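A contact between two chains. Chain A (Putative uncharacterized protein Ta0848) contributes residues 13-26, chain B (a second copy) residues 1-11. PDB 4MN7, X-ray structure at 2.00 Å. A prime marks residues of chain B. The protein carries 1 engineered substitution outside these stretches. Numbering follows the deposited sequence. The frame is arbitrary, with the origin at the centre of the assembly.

Chain A, residues 13-26: AACQYLKEKNPKYD
Chain B, residues 1-11: MDLKEFARSQM

Polar links between the two stretches are few and long. The backbone N of Asp2′ donates a weak hydrogen bond to Tyr17 OH (3.3 Å), nearly straight at 169°, and Asn22 ND2 gives another weak one to Met1′ SD (3.4 Å, 162°). Within each stretch, further bonds form. Asn22 (chi1 m) also donates from ND2 to Leu18 O (2.9 Å), so the same nitrogen serves both Leu18 O and Met1′ SD. Asp2′ (chi1 t) caps the helix that starts at Leu3′, its OD1 accepting from Glu5′ N (3.1 Å) and, weakly, from Lys4′ N (2.7 Å). Along chain B's own helix, Arg8′ NH1 forms a salt bridge to Glu5′ OE2 (2.8 Å), on a side chain whose end leads away from chain A, and Ser9′ OG (chi1 p) donates to Phe6′ O (3.0 Å).

The chain A stretch starts inside a helix that runs through Glu20; after it comes a type I turn from Asn22 to Tyr25, closed by Tyr25 N to Asn22 O (3.2 Å). The two helices run roughly antiparallel, at 140°, with axes 9.9 Å apart at closest approach. The register sets Ala13 CA 6.7 Å from Gln10′ CA and Tyr17 CA 7.2 Å from Phe6′ CA.

Tyr17 (chi1 180°, chi2 -84°) is the centre of the packing, with 116 Å² covered. Phe6′ (chi1 t, chi2 71°) turns its ring edge toward one tyrosine face: centroids lie 5.3 Å apart, planes meet at 64°, and Tyr17 CD1 reaches Phe6′ CD1 at 3.5 Å. Phe6′ CA sits over the Tyr17 ring, 4.1 Å from its centroid, in a CH-pi contact. Ala14 CB meets Phe6′ CE1 at 4.0 Å, at the ring edge. Ala14 N lies 3.0 Å from Gln10′ NE2 as modelled.

Extended Met1′ (chi1 36°, chi2 and chi3 t) sets its SD 3.8 Å from Leu18 CD2 and its CE 4.1 Å from Tyr25 CE2, joining the turn to the apolar contact.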

# COMPACT_ATOMS: atom_id res chain seq x y z
N ALA A 13 -6.06 2.69 4.98
CA ALA A 13 -6.35 3.67 3.90
C ALA A 13 -7.00 2.95 2.70
O ALA A 13 -7.94 3.47 2.11
CB ALA A 13 -5.07 4.36 3.42
N ALA A 14 -6.53 1.75 2.37
CA ALA A 14 -7.20 0.96 1.30
C ALA A 14 -8.68 0.63 1.64
O ALA A 14 -9.59 0.74 0.80
CB ALA A 14 -6.41 -0.29 0.99
N CYS A 15 -8.94 0.18 2.87
CA CYS A 15 -10.35 -0.10 3.27
C CYS A 15 -11.19 1.19 3.18
O CYS A 15 -12.30 1.16 2.77
CB CYS A 15 -10.43 -0.65 4.70
SG CYS A 15 -9.54 -2.20 5.06
N GLN A 16 -10.61 2.33 3.52
CA GLN A 16 -11.33 3.59 3.49
C GLN A 16 -11.64 3.99 2.05
O GLN A 16 -12.78 4.31 1.73
CB GLN A 16 -10.48 4.68 4.22
CG GLN A 16 -11.11 6.06 4.44
CD GLN A 16 -12.49 6.03 5.10
OE1 GLN A 16 -13.44 6.55 4.53
NE2 GLN A 16 -12.61 5.42 6.28
N TYR A 17 -10.64 4.00 1.17
CA TYR A 17 -10.90 4.19 -0.23
C TYR A 17 -11.97 3.23 -0.75
O TYR A 17 -12.93 3.61 -1.44
CB TYR A 17 -9.58 4.07 -1.03
CG TYR A 17 -9.76 4.24 -2.52
CD1 TYR A 17 -10.14 3.16 -3.29
CD2 TYR A 17 -9.55 5.48 -3.17
CE1 TYR A 17 -10.30 3.27 -4.66
CE2 TYR A 17 -9.74 5.61 -4.58
CZ TYR A 17 -10.11 4.49 -5.30
OH TYR A 17 -10.28 4.42 -6.68
N LEU A 18 -11.83 1.94 -0.46
CA LEU A 18 -12.82 0.99 -1.00
C LEU A 18 -14.27 1.31 -0.57
O LEU A 18 -15.22 1.15 -1.33
CB LEU A 18 -12.44 -0.46 -0.65
CG LEU A 18 -11.22 -0.91 -1.47
CD1 LEU A 18 -10.60 -2.17 -0.90
CD2 LEU A 18 -11.53 -1.11 -2.96
N LYS A 19 -14.42 1.70 0.69
CA LYS A 19 -15.74 1.95 1.24
C LYS A 19 -16.29 3.29 0.78
O LYS A 19 -17.40 3.38 0.29
CB LYS A 19 -15.69 1.86 2.76
CG LYS A 19 -17.07 1.92 3.37
CD LYS A 19 -17.02 1.88 4.88
CE LYS A 19 -18.21 2.59 5.49
NZ LYS A 19 -19.41 1.86 5.03
N GLU A 20 -15.49 4.34 0.86
CA GLU A 20 -15.89 5.67 0.31
C GLU A 20 -16.14 5.67 -1.18
O GLU A 20 -16.97 6.42 -1.64
CB GLU A 20 -14.80 6.69 0.45
CG GLU A 20 -14.59 7.45 1.72
CD GLU A 20 -13.39 8.42 1.49
OE1 GLU A 20 -13.26 8.93 0.35
OE2 GLU A 20 -12.58 8.63 2.42
N LYS A 21 -15.38 4.94 -1.98
CA LYS A 21 -15.58 5.11 -3.43
C LYS A 21 -16.58 4.22 -4.04
O LYS A 21 -16.83 4.34 -5.22
CB LYS A 21 -14.26 4.96 -4.20
CG LYS A 21 -13.23 6.01 -3.82
CD LYS A 21 -13.66 7.44 -4.12
CE LYS A 21 -12.74 8.42 -3.41
NZ LYS A 21 -12.74 9.69 -4.19
N ASN A 22 -17.15 3.31 -3.27
CA ASN A 22 -18.08 2.35 -3.86
C ASN A 22 -19.33 2.37 -3.01
O ASN A 22 -19.29 2.05 -1.83
CB ASN A 22 -17.50 0.93 -3.92
CG ASN A 22 -16.31 0.87 -4.79
OD1 ASN A 22 -16.43 0.60 -5.96
ND2 ASN A 22 -15.14 1.03 -4.22
N PRO A 23 -20.44 2.79 -3.61
CA PRO A 23 -21.68 2.98 -2.83
C PRO A 23 -22.27 1.71 -2.22
O PRO A 23 -22.93 1.79 -1.21
CB PRO A 23 -22.64 3.56 -3.87
CG PRO A 23 -21.73 4.18 -4.91
CD PRO A 23 -20.63 3.18 -5.02
N LYS A 24 -22.05 0.56 -2.83
CA LYS A 24 -22.58 -0.70 -2.31
C LYS A 24 -21.64 -1.38 -1.28
O LYS A 24 -22.00 -2.39 -0.70
CB LYS A 24 -22.79 -1.67 -3.47
CG LYS A 24 -23.67 -1.12 -4.56
CD LYS A 24 -24.09 -2.22 -5.48
CE LYS A 24 -25.20 -1.74 -6.38
NZ LYS A 24 -25.24 -2.60 -7.58
N TYR A 25 -20.43 -0.86 -1.10
CA TYR A 25 -19.46 -1.51 -0.23
C TYR A 25 -19.71 -0.96 1.15
O TYR A 25 -19.40 0.18 1.39
CB TYR A 25 -18.01 -1.22 -0.64
CG TYR A 25 -17.56 -1.84 -1.95
CD1 TYR A 25 -18.44 -2.37 -2.89
CD2 TYR A 25 -16.21 -1.87 -2.27
CE1 TYR A 25 -17.97 -2.91 -4.09
CE2 TYR A 25 -15.75 -2.41 -3.47
CZ TYR A 25 -16.63 -2.92 -4.36
OH TYR A 25 -16.14 -3.43 -5.49
N ASP A 26 -20.25 -1.78 2.06
CA ASP A 26 -20.61 -1.32 3.41
C ASP A 26 -19.65 -1.69 4.53
O ASP A 26 -19.65 -1.02 5.52
CB ASP A 26 -22.01 -1.83 3.77
CG ASP A 26 -23.07 -1.19 2.90
OD1 ASP A 26 -23.06 0.04 2.93
OD2 ASP A 26 -23.79 -1.87 2.15
N MET B 1 -14.22 3.17 -9.40
CA MET B 1 -12.86 3.46 -8.95
C MET B 1 -11.89 3.14 -10.09
O MET B 1 -12.23 2.55 -11.12
CB MET B 1 -12.57 2.61 -7.73
CG MET B 1 -13.18 1.23 -7.78
SD MET B 1 -12.67 0.17 -6.40
CE MET B 1 -13.74 -1.23 -6.86
N ASP B 2 -10.65 3.49 -9.84
CA ASP B 2 -9.63 3.55 -10.80
C ASP B 2 -8.32 3.12 -10.14
O ASP B 2 -7.97 3.60 -9.06
CB ASP B 2 -9.57 5.03 -11.19
CG ASP B 2 -8.61 5.28 -12.23
OD1 ASP B 2 -7.41 5.32 -11.96
OD2 ASP B 2 -9.05 5.41 -13.36
N LEU B 3 -7.54 2.28 -10.79
CA LEU B 3 -6.33 1.84 -10.17
C LEU B 3 -5.29 2.97 -10.00
O LEU B 3 -4.51 2.94 -9.05
CB LEU B 3 -5.69 0.69 -10.86
CG LEU B 3 -6.37 -0.65 -10.80
CD1 LEU B 3 -5.45 -1.61 -11.47
CD2 LEU B 3 -6.56 -1.10 -9.35
N LYS B 4 -5.32 3.97 -10.85
CA LYS B 4 -4.38 5.08 -10.74
C LYS B 4 -4.78 5.91 -9.52
O LYS B 4 -3.91 6.28 -8.70
CB LYS B 4 -4.34 5.95 -12.02
CG LYS B 4 -3.01 6.69 -12.14
CD LYS B 4 -2.79 7.50 -13.41
CE LYS B 4 -3.71 8.67 -13.38
NZ LYS B 4 -3.33 9.55 -14.49
N GLU B 5 -6.08 6.17 -9.34
CA GLU B 5 -6.48 6.99 -8.23
C GLU B 5 -6.36 6.20 -6.95
O GLU B 5 -6.03 6.75 -5.91
CB GLU B 5 -7.84 7.70 -8.49
CG GLU B 5 -7.70 8.79 -9.65
CD GLU B 5 -6.58 9.92 -9.50
OE1 GLU B 5 -6.34 10.55 -8.40
OE2 GLU B 5 -5.94 10.25 -10.52
N PHE B 6 -6.62 4.90 -6.99
CA PHE B 6 -6.33 4.07 -5.85
C PHE B 6 -4.83 4.15 -5.49
O PHE B 6 -4.48 4.39 -4.36
CB PHE B 6 -6.69 2.66 -6.12
CG PHE B 6 -6.30 1.74 -4.99
CD1 PHE B 6 -6.98 1.78 -3.80
CD2 PHE B 6 -5.31 0.80 -5.14
CE1 PHE B 6 -6.65 0.93 -2.76
CE2 PHE B 6 -4.97 -0.04 -4.10
CZ PHE B 6 -5.67 0.02 -2.90
N ALA B 7 -3.94 3.94 -6.46
CA ALA B 7 -2.53 4.07 -6.16
C ALA B 7 -2.15 5.43 -5.58
O ALA B 7 -1.32 5.50 -4.66
CB ALA B 7 -1.68 3.75 -7.35
N ARG B 8 -2.76 6.50 -6.10
CA ARG B 8 -2.49 7.87 -5.63
C ARG B 8 -2.83 7.99 -4.17
O ARG B 8 -1.99 8.55 -3.43
CB ARG B 8 -3.27 8.91 -6.41
CG ARG B 8 -2.88 10.37 -6.17
CD ARG B 8 -3.72 11.23 -7.14
NE ARG B 8 -2.71 11.77 -7.95
CZ ARG B 8 -2.53 11.74 -9.23
NH1 ARG B 8 -3.41 11.31 -10.11
NH2 ARG B 8 -1.38 12.27 -9.59
N SER B 9 -4.01 7.45 -3.76
CA SER B 9 -4.44 7.55 -2.37
C SER B 9 -3.54 6.77 -1.47
O SER B 9 -3.25 7.25 -0.39
CB SER B 9 -5.91 7.14 -2.13
OG SER B 9 -5.95 5.76 -2.09
N GLN B 10 -3.03 5.60 -1.90
CA GLN B 10 -2.03 4.89 -1.10
C GLN B 10 -0.72 5.66 -0.97
O GLN B 10 -0.12 5.72 0.08
CB GLN B 10 -1.77 3.50 -1.66
CG GLN B 10 -3.01 2.59 -1.59
CD GLN B 10 -3.25 2.10 -0.20
OE1 GLN B 10 -2.37 1.55 0.44
NE2 GLN B 10 -4.42 2.31 0.28
N MET B 11 -0.26 6.23 -2.08
CA MET B 11 0.98 7.01 -2.04
C MET B 11 0.79 8.27 -1.14
O MET B 11 1.65 8.60 -0.33
CB MET B 11 1.42 7.34 -3.46
CG MET B 11 1.91 6.16 -4.29
SD MET B 11 1.76 6.43 -6.07
CE MET B 11 2.88 7.74 -6.29